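PDB 6P1E: PmoF1 from Methylocystis sp. ATCC 49242, which binds copper through its PCuAC domain and probably acts as a copper chaperone in a methane-oxidizing bacterium. Local coordinates for residues K42-K47 with T104-K109. Residues are numbered along the deposited sequence; the frame is centred on the assembly and turned at random.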
ATOM      1  N   LYS B  42       7.878  -9.247 -16.093  1.00 17.52           N
ATOM      2  CA  LYS B  42       7.351  -7.912 -16.344  1.00 21.47           C
ATOM      3  C   LYS B  42       5.837  -7.921 -16.257  1.00 16.77           C
ATOM      4  O   LYS B  42       5.202  -8.853 -16.738  1.00 17.25           O
ATOM      5  CB  LYS B  42       7.757  -7.412 -17.732  1.00 25.66           C
ATOM      6  CG  LYS B  42       9.245  -7.391 -18.018  1.00 41.68           C
ATOM      7  CD  LYS B  42       9.496  -6.822 -19.408  1.00 34.27           C
ATOM      8  CE  LYS B  42      10.957  -6.923 -19.811  1.00 42.06           C
ATOM      9  NZ  LYS B  42      11.186  -6.408 -21.190  1.00 58.67           N
ATOM     10  N   LEU B  43       5.258  -6.888 -15.653  1.00 16.83           N
ATOM     11  CA  LEU B  43       3.830  -6.644 -15.802  1.00 15.66           C
ATOM     12  C   LEU B  43       3.649  -5.875 -17.106  1.00 17.19           C
ATOM     13  O   LEU B  43       4.077  -4.725 -17.216  1.00 17.50           O
ATOM     14  CB  LEU B  43       3.263  -5.865 -14.615  1.00 14.26           C
ATOM     15  CG  LEU B  43       1.775  -5.514 -14.710  1.00 16.49           C
ATOM     16  CD1 LEU B  43       0.913  -6.767 -14.684  1.00 16.84           C
ATOM     17  CD2 LEU B  43       1.379  -4.562 -13.591  1.00 15.72           C
ATOM     18  N   VAL B  44       3.030  -6.514 -18.095  1.00 18.36           N
ATOM     19  CA  VAL B  44       2.954  -5.943 -19.438  1.00 20.20           C
ATOM     20  C   VAL B  44       1.559  -5.448 -19.806  1.00 23.53           C
ATOM     21  O   VAL B  44       1.412  -4.593 -20.679  1.00 22.59           O
ATOM     22  CB  VAL B  44       3.410  -6.965 -20.503  1.00 21.87           C
ATOM     23  CG1 VAL B  44       4.873  -7.326 -20.295  1.00 28.54           C
ATOM     24  CG2 VAL B  44       2.533  -8.215 -20.474  1.00 25.91           C
ATOM     25  N   ALA B  45       0.536  -5.979 -19.148  1.00 19.71           N
ATOM     26  CA  ALA B  45      -0.831  -5.568 -19.443  1.00 20.27           C
ATOM     27  C   ALA B  45      -1.769  -5.784 -18.265  1.00 18.83           C
ATOM     28  O   ALA B  45      -1.526  -6.625 -17.399  1.00 17.70           O
ATOM     29  CB  ALA B  45      -1.348  -6.315 -20.666  1.00 22.24           C
ATOM     30  N   VAL B  46      -2.847  -5.007 -18.252  1.00 19.07           N
ATOM     31  CA  VAL B  46      -3.902  -5.144 -17.260  1.00 18.15           C
ATOM     32  C   VAL B  46      -5.242  -5.098 -17.980  1.00 21.78           C
ATOM     33  O   VAL B  46      -5.480  -4.212 -18.800  1.00 26.04           O
ATOM     34  CB  VAL B  46      -3.831  -4.032 -16.192  1.00 17.16           C
ATOM     35  CG1 VAL B  46      -5.050  -4.068 -15.272  1.00 16.76           C
ATOM     36  CG2 VAL B  46      -2.545  -4.154 -15.385  1.00 17.99           C
ATOM     37  N   LYS B  47      -6.103  -6.064 -17.680  1.00 20.02           N
ATOM     38  CA  LYS B  47      -7.438  -6.116 -18.265  1.00 23.36           C
ATOM     39  C   LYS B  47      -8.489  -5.909 -17.180  1.00 25.22           C
ATOM     40  O   LYS B  47      -8.438  -6.541 -16.124  1.00 22.05           O
ATOM     41  CB  LYS B  47      -7.654  -7.453 -18.977  1.00 25.36           C
ATOM     42  CG  LYS B  47      -6.714  -7.672 -20.155  1.00 31.18           C
ATOM     43  CD  LYS B  47      -7.017  -8.966 -20.894  1.00 51.88           C
ATOM     44  CE  LYS B  47      -6.615 -10.188 -20.086  1.00 35.82           C
ATOM     45  NZ  LYS B  47      -6.881 -11.453 -20.824  1.00 47.72           N
ATOM     46  N   THR B 104      -7.454  -8.534 -14.349  1.00 21.71           N
ATOM     47  CA  THR B 104      -6.515  -9.569 -14.744  1.00 21.43           C
ATOM     48  C   THR B 104      -5.172  -8.914 -15.003  1.00 20.11           C
ATOM     49  O   THR B 104      -5.054  -8.026 -15.846  1.00 21.03           O
ATOM     50  CB  THR B 104      -6.981 -10.324 -16.006  1.00 24.34           C
ATOM     51  OG1 THR B 104      -8.284 -10.878 -15.787  1.00 26.54           O
ATOM     52  CG2 THR B 104      -6.007 -11.444 -16.350  1.00 25.69           C
ATOM     53  N   LEU B 105      -4.162  -9.354 -14.261  1.00 18.54           N
ATOM     54  CA  LEU B 105      -2.801  -8.895 -14.484  1.00 17.84           C
ATOM     55  C   LEU B 105      -2.119  -9.876 -15.419  1.00 20.15           C
ATOM     56  O   LEU B 105      -2.247 -11.088 -15.252  1.00 18.78           O
ATOM     57  CB  LEU B 105      -2.030  -8.778 -13.166  1.00 16.47           C
ATOM     58  CG  LEU B 105      -2.693  -7.962 -12.054  1.00 21.03           C
ATOM     59  CD1 LEU B 105      -1.812  -7.951 -10.812  1.00 19.63           C
ATOM     60  CD2 LEU B 105      -3.003  -6.547 -12.513  1.00 30.12           C
ATOM     61  N   VAL B 106      -1.398  -9.346 -16.400  1.00 19.16           N
ATOM     62  CA  VAL B 106      -0.718 -10.171 -17.386  1.00 19.98           C
ATOM     63  C   VAL B 106       0.784  -9.976 -17.259  1.00 19.38           C
ATOM     64  O   VAL B 106       1.301  -8.881 -17.485  1.00 19.81           O
ATOM     65  CB  VAL B 106      -1.165  -9.832 -18.822  1.00 22.10           C
ATOM     66  CG1 VAL B 106      -0.541 -10.801 -19.818  1.00 23.12           C
ATOM     67  CG2 VAL B 106      -2.686  -9.860 -18.931  1.00 23.42           C
ATOM     68  N   PHE B 107       1.472 -11.045 -16.874  1.00 18.94           N
ATOM     69  CA  PHE B 107       2.922 -11.034 -16.749  1.00 18.91           C
ATOM     70  C   PHE B 107       3.536 -11.739 -17.952  1.00 19.95           C
ATOM     71  O   PHE B 107       3.004 -12.746 -18.418  1.00 20.44           O
ATOM     72  CB  PHE B 107       3.353 -11.704 -15.446  1.00 18.34           C
ATOM     73  CG  PHE B 107       2.852 -11.004 -14.215  1.00 17.59           C
ATOM     74  CD1 PHE B 107       3.545  -9.930 -13.681  1.00 17.73           C
ATOM     75  CD2 PHE B 107       1.677 -11.411 -13.603  1.00 17.16           C
ATOM     76  CE1 PHE B 107       3.083  -9.280 -12.549  1.00 17.28           C
ATOM     77  CE2 PHE B 107       1.209 -10.766 -12.472  1.00 16.58           C
ATOM     78  CZ  PHE B 107       1.912  -9.699 -11.945  1.00 16.54           C
ATOM     79  N   GLU B 108       4.645 -11.205 -18.457  1.00 20.66           N
ATOM     80  CA  GLU B 108       5.261 -11.731 -19.676  1.00 21.85           C
ATOM     81  C   GLU B 108       5.580 -13.223 -19.575  1.00 21.81           C
ATOM     82  O   GLU B 108       5.330 -13.977 -20.516  1.00 22.70           O
ATOM     83  CB  GLU B 108       6.538 -10.961 -20.020  1.00 22.93           C
ATOM     84  CG  GLU B 108       7.187 -11.432 -21.324  1.00 33.13           C
ATOM     85  CD  GLU B 108       8.425 -10.641 -21.700  1.00 57.66           C
ATOM     86  OE1 GLU B 108       9.124 -10.148 -20.789  1.00 57.31           O
ATOM     87  OE2 GLU B 108       8.699 -10.516 -22.913  1.00 70.97           O
ATOM     88  N   LYS B 109       6.143 -13.636 -18.444  1.00 21.29           N
ATOM     89  CA  LYS B 109       6.559 -15.025 -18.250  1.00 21.84           C
ATOM     90  C   LYS B 109       5.553 -15.831 -17.422  1.00 24.97           C
ATOM     91  O   LYS B 109       5.201 -16.951 -17.784  1.00 24.97           O
ATOM     92  CB  LYS B 109       7.930 -15.076 -17.569  1.00 22.54           C
ATOM     93  CG  LYS B 109       9.029 -14.302 -18.285  1.00 34.02           C
ATOM     94  CD  LYS B 109       9.347 -14.891 -19.649  1.00 49.50           C
ATOM     95  CE  LYS B 109      10.460 -14.116 -20.338  1.00 55.17           C
ATOM     96  NZ  LYS B 109      10.803 -14.682 -21.671  1.00 69.34           N
TER
HETATM   97  O   HOH W   1     -10.746  -8.597 -16.106  1.00 44.26           O
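Strands 42-47 and 104-107 pair antiparallel, and a classic beta bulge shifts their register by one residue. Val44 and Ala45 both face Val106. Val106 O takes a bond from Val44 N at 3.0 Å, nearly along the C=O axis, and a weak one from Ala45 N at 3.4 Å. Val106 N returns a bond to Ala45 O. Beyond the bulge, Lys47 N donates to Thr104 O and Thr104 N to Lys47 O, both nearly straight; at the other end Glu108 N donates to Lys42 O at 3.0 Å. On the face that carries Leu43, Val46, Leu105 and Phe107, all buried, Leu43 CD1 lies over the Phe107 ring in a CH-pi contact, 4.2 Å from the centroid. Leu43 CG stands anti to its backbone N (chi1 178°), and CD1 also touches Leu105 CB at 3.9 Å. Val46 CG2 meets Leu105 CD2 alongside. An alanine in place of Phe107 would probably loosen this packing, since the ring that Leu43 CD1 rests on is gone. On the face of Ala45, Lys47, Thr104 and Val106, Lys47 runs beside Thr104 and bends at chi3 (-72°). Its NZ salt-bridges Glu112; Phe107 packs on Leu10, Val12 and Val113. Backbone bonds thus fix the bulged register between two strands of the PCuAC beta-sheet domain, while apolar contact alone joins the side chains of Leu43, Val46, Leu105 and Phe107.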